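Local coordinates for protein Methylcobalamin\: coenzyme M methyltransferase (Methanosarcina mazei, PDB 4AY7) that transfers the methyl group of methylcobalamin to coenzyme M, a zinc-dependent step of methanogenesis carried out by a TIM-barrel enzyme, at residues L65-H70 with E142-D147; K138-K143 with V148-G153; D217-D222 with Q226-R231. All blocks are in the same frame, centred on the assembly; numbering follows the deposited sequence.

Contact 1: L65-H70 with E142-D147; sequences LALANH and EKVGPD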
# COMPACT_ATOMS: atom_id res chain seq x y z
N LEU A 65 -9.59 7.39 -12.77
CA LEU A 65 -10.11 7.21 -11.43
C LEU A 65 -9.13 7.66 -10.32
O LEU A 65 -9.59 8.17 -9.22
CB LEU A 65 -10.46 5.80 -11.18
CG LEU A 65 -11.07 5.39 -9.88
CD1 LEU A 65 -12.43 6.12 -9.63
CD2 LEU A 65 -11.20 3.88 -9.94
N ALA A 66 -7.82 7.44 -10.56
CA ALA A 66 -6.80 7.86 -9.56
C ALA A 66 -6.75 9.37 -9.38
O ALA A 66 -6.66 9.94 -8.24
CB ALA A 66 -5.41 7.41 -9.99
N LEU A 67 -6.80 10.03 -10.52
CA LEU A 67 -6.70 11.45 -10.52
C LEU A 67 -7.94 12.04 -9.86
O LEU A 67 -7.86 13.10 -9.26
CB LEU A 67 -6.57 12.01 -11.94
CG LEU A 67 -5.19 11.89 -12.58
CD1 LEU A 67 -4.26 13.08 -12.32
CD2 LEU A 67 -4.52 10.66 -12.03
N ALA A 68 -9.07 11.33 -9.99
CA ALA A 68 -10.34 11.82 -9.49
C ALA A 68 -10.31 11.91 -7.98
O ALA A 68 -10.89 12.88 -7.44
CB ALA A 68 -11.52 10.97 -10.01
N ASN A 69 -9.64 10.96 -7.29
CA ASN A 69 -9.52 11.01 -5.84
C ASN A 69 -8.24 11.76 -5.42
O ASN A 69 -7.61 11.45 -4.36
CB ASN A 69 -9.54 9.60 -5.17
CG ASN A 69 -9.92 9.67 -3.67
OD1 ASN A 69 -9.99 10.79 -3.12
ND2 ASN A 69 -10.18 8.53 -3.02
N HIS A 70 -7.85 12.68 -6.31
CA HIS A 70 -6.85 13.68 -6.04
C HIS A 70 -7.49 15.02 -6.31
O HIS A 70 -7.50 15.92 -5.47
CB HIS A 70 -5.61 13.47 -6.92
CG HIS A 70 -4.70 14.64 -6.96
ND1 HIS A 70 -4.14 15.15 -5.84
CD2 HIS A 70 -4.30 15.44 -8.01
CE1 HIS A 70 -3.40 16.23 -6.16
NE2 HIS A 70 -3.49 16.41 -7.49
N GLU A 142 2.03 12.94 -16.60
CA GLU A 142 1.89 13.94 -17.62
C GLU A 142 0.80 14.92 -17.24
O GLU A 142 0.91 16.08 -17.57
CB GLU A 142 1.57 13.30 -18.99
CG GLU A 142 1.47 14.33 -20.09
CD GLU A 142 1.53 13.73 -21.50
OE1 GLU A 142 1.30 12.48 -21.69
OE2 GLU A 142 1.80 14.54 -22.43
N LYS A 143 -0.25 14.46 -16.59
CA LYS A 143 -1.37 15.35 -16.26
C LYS A 143 -1.09 16.23 -15.05
O LYS A 143 -1.45 17.41 -15.04
CB LYS A 143 -2.65 14.60 -15.94
CG LYS A 143 -3.85 15.45 -16.31
CD LYS A 143 -4.85 15.61 -15.19
CE LYS A 143 -6.01 16.51 -15.65
NZ LYS A 143 -7.27 15.93 -15.08
N VAL A 144 -0.55 15.66 -13.99
CA VAL A 144 -0.32 16.45 -12.78
C VAL A 144 1.02 17.19 -12.72
O VAL A 144 1.20 18.12 -11.90
CB VAL A 144 -0.43 15.58 -11.52
CG1 VAL A 144 -1.78 14.94 -11.48
CG2 VAL A 144 0.74 14.57 -11.42
N GLY A 145 1.99 16.79 -13.55
CA GLY A 145 3.26 17.47 -13.54
C GLY A 145 4.17 17.02 -12.39
O GLY A 145 3.87 16.02 -11.66
N PRO A 146 5.31 17.71 -12.26
CA PRO A 146 6.37 17.20 -11.43
C PRO A 146 6.14 17.43 -9.94
O PRO A 146 6.80 16.76 -9.15
CB PRO A 146 7.61 17.98 -11.92
CG PRO A 146 7.05 19.27 -12.45
CD PRO A 146 5.68 18.95 -12.97
N ASP A 147 5.20 18.29 -9.57
CA ASP A 147 5.06 18.69 -8.16
C ASP A 147 4.05 17.95 -7.28
O ASP A 147 3.92 18.28 -6.09
CB ASP A 147 4.77 20.18 -8.10
CG ASP A 147 5.93 21.02 -8.68
OD1 ASP A 147 7.12 20.56 -8.74
OD2 ASP A 147 5.65 22.17 -9.03
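Leu67 meets Val144 and Lys143 where two neighbouring helices of the outer layer of this TIM barrel, 59-71 and 130-144, come side by side. The closest CA atoms are those of Leu67 and Val144, 8.4 Å apart, and no hydrogen bond joins the two segments.

Apolar contact does the joining. Leu67 CD1 sits against Val144 CG1 at 3.2 Å, tighter than two methyls normally pack, so the exact placing of that leucine branch is best treated as doubtful. On the Val144 side, CG1 lies anti to the carbonyl carbon (chi1 -58°), which turns this methyl toward the other helix. It also reaches the His70 ring at CD2, 4.3 Å away. Val78 of strand 78-80 touches both Leu67 and His70, carrying the layer inward to the barrel wall.

The polar ends look elsewhere. His70 ND1 is hydrogen-bonded to Leu75 O, which limits the rotation of the ring, while ring carbon CD2 turns to Val144 CG1. Lys143 bends at its second and fourth torsions; its CD passes Leu67 CD1 at 3.9 Å, and its NZ forms a salt bridge with Glu71 OE1, so the lysine couples the two helices by charge as well as by its aliphatic chain.

Helix 130-144 ends at Val144. Gly145 leaves helical geometry with positive phi (79°), and a side chain there would run into the carbonyl O of Val144 and into Pro146 CD.

Contact 2: K138-K143 with V148-G153; sequences KIIREK and VPIVGG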
# COMPACT_ATOMS: atom_id res chain seq x y z
N LYS A 138 2.61 6.92 -16.11
CA LYS A 138 3.05 7.95 -17.08
C LYS A 138 1.95 8.91 -17.46
O LYS A 138 2.17 10.11 -17.60
CB LYS A 138 3.59 7.30 -18.33
CG LYS A 138 4.82 6.46 -18.03
CD LYS A 138 5.21 5.62 -19.23
CE LYS A 138 5.70 4.22 -18.82
NZ LYS A 138 5.20 3.29 -19.86
N ILE A 139 0.74 8.38 -17.61
CA ILE A 139 -0.42 9.26 -17.90
C ILE A 139 -0.68 10.22 -16.73
O ILE A 139 -0.95 11.40 -16.94
CB ILE A 139 -1.66 8.46 -18.11
CG1 ILE A 139 -1.52 7.60 -19.39
CG2 ILE A 139 -2.90 9.37 -18.27
CD1 ILE A 139 -2.71 6.68 -19.57
N ILE A 140 -0.66 9.70 -15.50
CA ILE A 140 -0.80 10.54 -14.27
C ILE A 140 0.28 11.65 -14.19
O ILE A 140 -0.04 12.82 -14.14
CB ILE A 140 -0.77 9.69 -12.99
CG1 ILE A 140 -2.03 8.82 -12.98
CG2 ILE A 140 -0.57 10.56 -11.72
CD1 ILE A 140 -1.97 7.67 -11.96
N ARG A 141 1.55 11.26 -14.34
CA ARG A 141 2.64 12.21 -14.38
C ARG A 141 2.44 13.30 -15.40
O ARG A 141 2.64 14.48 -15.12
CB ARG A 141 3.99 11.54 -14.63
CG ARG A 141 5.14 12.55 -14.67
CD ARG A 141 5.35 13.31 -13.34
NE ARG A 141 5.75 12.42 -12.25
CZ ARG A 141 5.45 12.60 -10.94
NH1 ARG A 141 4.68 13.62 -10.54
NH2 ARG A 141 5.90 11.74 -10.02
N GLU A 142 2.03 12.94 -16.60
CA GLU A 142 1.89 13.94 -17.62
C GLU A 142 0.80 14.92 -17.24
O GLU A 142 0.91 16.08 -17.57
CB GLU A 142 1.57 13.30 -18.99
CG GLU A 142 1.47 14.33 -20.09
CD GLU A 142 1.53 13.73 -21.50
OE1 GLU A 142 1.30 12.48 -21.69
OE2 GLU A 142 1.80 14.54 -22.43
N LYS A 143 -0.25 14.46 -16.59
CA LYS A 143 -1.37 15.35 -16.26
C LYS A 143 -1.09 16.23 -15.05
O LYS A 143 -1.45 17.41 -15.04
CB LYS A 143 -2.65 14.60 -15.94
CG LYS A 143 -3.85 15.45 -16.31
CD LYS A 143 -4.85 15.61 -15.19
CE LYS A 143 -6.01 16.51 -15.65
NZ LYS A 143 -7.27 15.93 -15.08
N VAL A 148 3.35 16.98 -7.85
CA VAL A 148 2.46 16.10 -7.13
C VAL A 148 3.08 14.74 -7.07
O VAL A 148 3.53 14.22 -8.12
CB VAL A 148 1.14 16.01 -7.86
CG1 VAL A 148 0.18 15.07 -7.15
CG2 VAL A 148 0.53 17.38 -7.95
N PRO A 149 3.09 14.12 -5.90
CA PRO A 149 3.71 12.80 -5.80
C PRO A 149 2.78 11.66 -6.28
O PRO A 149 1.59 11.74 -6.09
CB PRO A 149 3.99 12.68 -4.31
CG PRO A 149 2.86 13.39 -3.66
CD PRO A 149 2.54 14.56 -4.60
N ILE A 150 3.35 10.60 -6.82
CA ILE A 150 2.66 9.43 -7.30
C ILE A 150 3.12 8.31 -6.42
O ILE A 150 4.31 8.09 -6.29
CB ILE A 150 2.99 9.09 -8.77
CG1 ILE A 150 2.59 10.25 -9.66
CG2 ILE A 150 2.29 7.78 -9.19
CD1 ILE A 150 2.91 10.01 -11.13
N VAL A 151 2.16 7.71 -5.74
CA VAL A 151 2.40 6.54 -4.93
C VAL A 151 2.00 5.23 -5.69
O VAL A 151 0.86 5.06 -6.11
CB VAL A 151 1.56 6.62 -3.67
CG1 VAL A 151 1.87 5.39 -2.84
CG2 VAL A 151 1.89 7.91 -2.88
N GLY A 152 2.96 4.37 -5.91
CA GLY A 152 2.75 3.09 -6.45
C GLY A 152 2.52 2.05 -5.39
O GLY A 152 3.40 1.73 -4.63
N GLY A 153 1.35 1.44 -5.44
CA GLY A 153 0.97 0.40 -4.52
C GLY A 153 1.15 -0.97 -5.09
O GLY A 153 0.97 -1.18 -6.33
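At the passage from helix 130-144 into strand 150-155, Arg141 folds back over the chain that follows it and takes hold of Val148. Arg141 NH1 donates to Val148 O at 2.7 Å, with an N-H...O angle of 157°, and the same nitrogen is also hydrogen-bonded to Gly145 O. Toward Val148 the donor stands nearly along the C=O axis, and the oxygen lies close to the guanidinium plane. The arginine CG leaves anti to the backbone N, then two bends (chi2 62°, chi3 64°) swing the flat group round to this carbonyl.

Ile150 fills the space between helix and strand. Its CD1 lies 3.6 Å above the guanidinium plane of Arg141, over the centre of the group, and the same methyl meets Ile140 CG2 at 3.6 Å. This is the helix-to-strand half of a beta-alpha-beta crossover in the TIM barrel: strand 150-155 lies parallel beside strand 78-80, whose Leu80 touches both Ile140 and Ile150.

A leucine in place of Arg141 would probably leave Asp205 without its cationic partner and Val148 O without its side-chain donor, and the turn freer to shift. NH2 turns to the residues just before strand 206-210, with a salt bridge to Asp205 and a hydrogen bond to Gly203 O, while the same Asp205 carboxylate oxygen, OD2, accepts from Ile150 N.

Contact 3: D217-D222 with Q226-R231; sequences DLMSPD and QFLKSR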
# COMPACT_ATOMS: atom_id res chain seq x y z
N ASP A 217 -2.01 -11.75 12.54
CA ASP A 217 -3.27 -12.44 12.41
C ASP A 217 -3.12 -13.71 11.57
O ASP A 217 -3.95 -14.60 11.73
CB ASP A 217 -4.33 -11.56 11.76
CG ASP A 217 -4.71 -10.36 12.61
OD1 ASP A 217 -4.83 -10.54 13.83
OD2 ASP A 217 -4.90 -9.24 12.07
N LEU A 218 -2.10 -13.79 10.70
CA LEU A 218 -1.90 -14.92 9.75
C LEU A 218 -0.57 -15.66 10.02
O LEU A 218 -0.56 -16.88 9.93
CB LEU A 218 -1.93 -14.42 8.30
CG LEU A 218 -3.31 -13.87 7.86
CD1 LEU A 218 -3.35 -12.97 6.61
CD2 LEU A 218 -4.25 -15.04 7.72
N MET A 219 0.53 -14.94 10.29
CA MET A 219 1.85 -15.57 10.59
C MET A 219 2.32 -15.15 11.99
O MET A 219 2.23 -13.98 12.32
CB MET A 219 2.90 -15.12 9.55
CG MET A 219 2.64 -15.58 8.14
SD MET A 219 2.92 -17.36 7.85
CE MET A 219 4.66 -17.50 8.34
N SER A 220 2.84 -16.09 12.77
CA SER A 220 3.39 -15.82 14.06
C SER A 220 4.47 -14.74 14.00
O SER A 220 5.30 -14.75 13.07
CB SER A 220 4.03 -17.08 14.66
OG SER A 220 5.26 -17.42 14.02
N PRO A 221 4.54 -13.90 15.04
CA PRO A 221 5.60 -12.93 15.20
C PRO A 221 6.98 -13.56 15.18
O PRO A 221 7.92 -13.01 14.58
CB PRO A 221 5.30 -12.29 16.58
CG PRO A 221 3.78 -12.46 16.71
CD PRO A 221 3.47 -13.76 16.05
N ASP A 222 7.12 -14.70 15.83
CA ASP A 222 8.35 -15.45 15.74
C ASP A 222 8.72 -15.77 14.27
O ASP A 222 9.94 -15.69 13.94
CB ASP A 222 8.25 -16.78 16.48
CG ASP A 222 8.51 -16.62 17.97
OD1 ASP A 222 8.84 -15.51 18.42
OD2 ASP A 222 8.44 -17.65 18.68
N GLN A 226 11.97 -14.60 12.16
CA GLN A 226 12.85 -15.63 11.66
C GLN A 226 13.01 -15.60 10.12
O GLN A 226 14.15 -15.80 9.59
CB GLN A 226 12.36 -17.01 12.05
CG GLN A 226 13.36 -17.97 11.48
CD GLN A 226 13.32 -19.33 12.10
OE1 GLN A 226 12.37 -19.67 12.84
NE2 GLN A 226 14.29 -20.16 11.74
N PHE A 227 11.88 -15.40 9.41
CA PHE A 227 11.84 -15.51 7.93
C PHE A 227 11.45 -14.30 7.10
O PHE A 227 11.94 -14.13 5.97
CB PHE A 227 10.88 -16.62 7.47
CG PHE A 227 11.12 -17.95 8.12
CD1 PHE A 227 12.21 -18.70 7.80
CD2 PHE A 227 10.21 -18.45 9.06
CE1 PHE A 227 12.41 -19.92 8.41
CE2 PHE A 227 10.41 -19.65 9.69
CZ PHE A 227 11.50 -20.39 9.37
N LEU A 228 10.56 -13.46 7.64
CA LEU A 228 9.91 -12.40 6.85
C LEU A 228 10.71 -11.13 6.87
O LEU A 228 10.90 -10.50 5.83
CB LEU A 228 8.50 -12.22 7.33
CG LEU A 228 7.62 -13.48 7.42
CD1 LEU A 228 6.15 -13.12 7.78
CD2 LEU A 228 7.71 -14.37 6.13
N LYS A 229 11.22 -10.74 8.04
CA LYS A 229 11.93 -9.48 8.22
C LYS A 229 13.07 -9.32 7.21
O LYS A 229 13.20 -8.26 6.59
CB LYS A 229 12.49 -9.43 9.65
CG LYS A 229 13.08 -8.11 10.04
CD LYS A 229 13.32 -8.11 11.56
CE LYS A 229 14.36 -7.13 11.96
NZ LYS A 229 14.27 -6.73 13.43
N SER A 230 13.86 -10.38 7.02
CA SER A 230 15.00 -10.28 6.10
C SER A 230 14.63 -10.00 4.66
O SER A 230 15.36 -9.24 3.98
CB SER A 230 15.97 -11.51 6.18
OG SER A 230 15.26 -12.66 5.76
N ARG A 231 13.48 -10.54 4.21
CA ARG A 231 13.06 -10.24 2.89
C ARG A 231 12.55 -8.84 2.76
O ARG A 231 12.81 -8.16 1.77
CB ARG A 231 12.04 -11.28 2.34
CG ARG A 231 12.65 -12.63 1.94
CD ARG A 231 12.89 -13.60 3.12
NE ARG A 231 13.67 -14.75 2.69
CZ ARG A 231 14.11 -15.73 3.46
NH1 ARG A 231 13.89 -15.75 4.76
NH2 ARG A 231 14.89 -16.67 2.91
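Asp222 and Gln226 stand one helical turn apart at the start of helix 221-238, and Gln226 N donates to Asp222 O at 2.9 Å. The bond is bent, with an N-H...O angle of 145°, and the donor is tilted from the carbonyl plane. From Gln226 to Leu228 the helix widens into a pi-type turn. Before the helix the chain is extended at Met219 and Ser220, and Ser220 is the N-cap, its OG bonded to Ser223 N.

Among the side chains, Met219 CB rests on Leu228 CD1 at 4.2 Å, so the chain leading into the helix folds against its second turn. Phe170 of helix 167-176 also touches Met219.

Gln226 CG lies 3.6 Å above the Phe227 ring, over its centre, an approach of the CH-pi kind. Arg231 NH1 gives a hydrogen bond of 2.8 Å to Phe227 O, in the carbonyl plane and on a lone pair, while NE and NH2 form salt bridges with Asp186 and Glu182 of helix 178-202.

Following strand 206-210 and leading into the parallel strand 242-246, the helix capped by Ser220 is the connecting helix of a beta-alpha-beta unit of the TIM barrel.

In the fold
Contacts 1 and 2 form one continuous region: their centres are 6 Å apart, they share Glu142 and Lys143 on helix 130-144, and Ala66 CB meets Ile140 CD1 at 4.0 Å. Contact 1 ties that helix to its neighbour in the outer layer, and contact 2 ties it inward to strand 150-155, which follows it in the chain. Contact 3 lies on the opposite side of the chain's centre, about 36 Å from contact 1 and 32 Å from contact 2, centre to centre. None of the three lies at the zinc site of His246, Cys248 and Cys325, but helix 221-238 of contact 3 leads into strand 242-246, which ends at the zinc ligand His246.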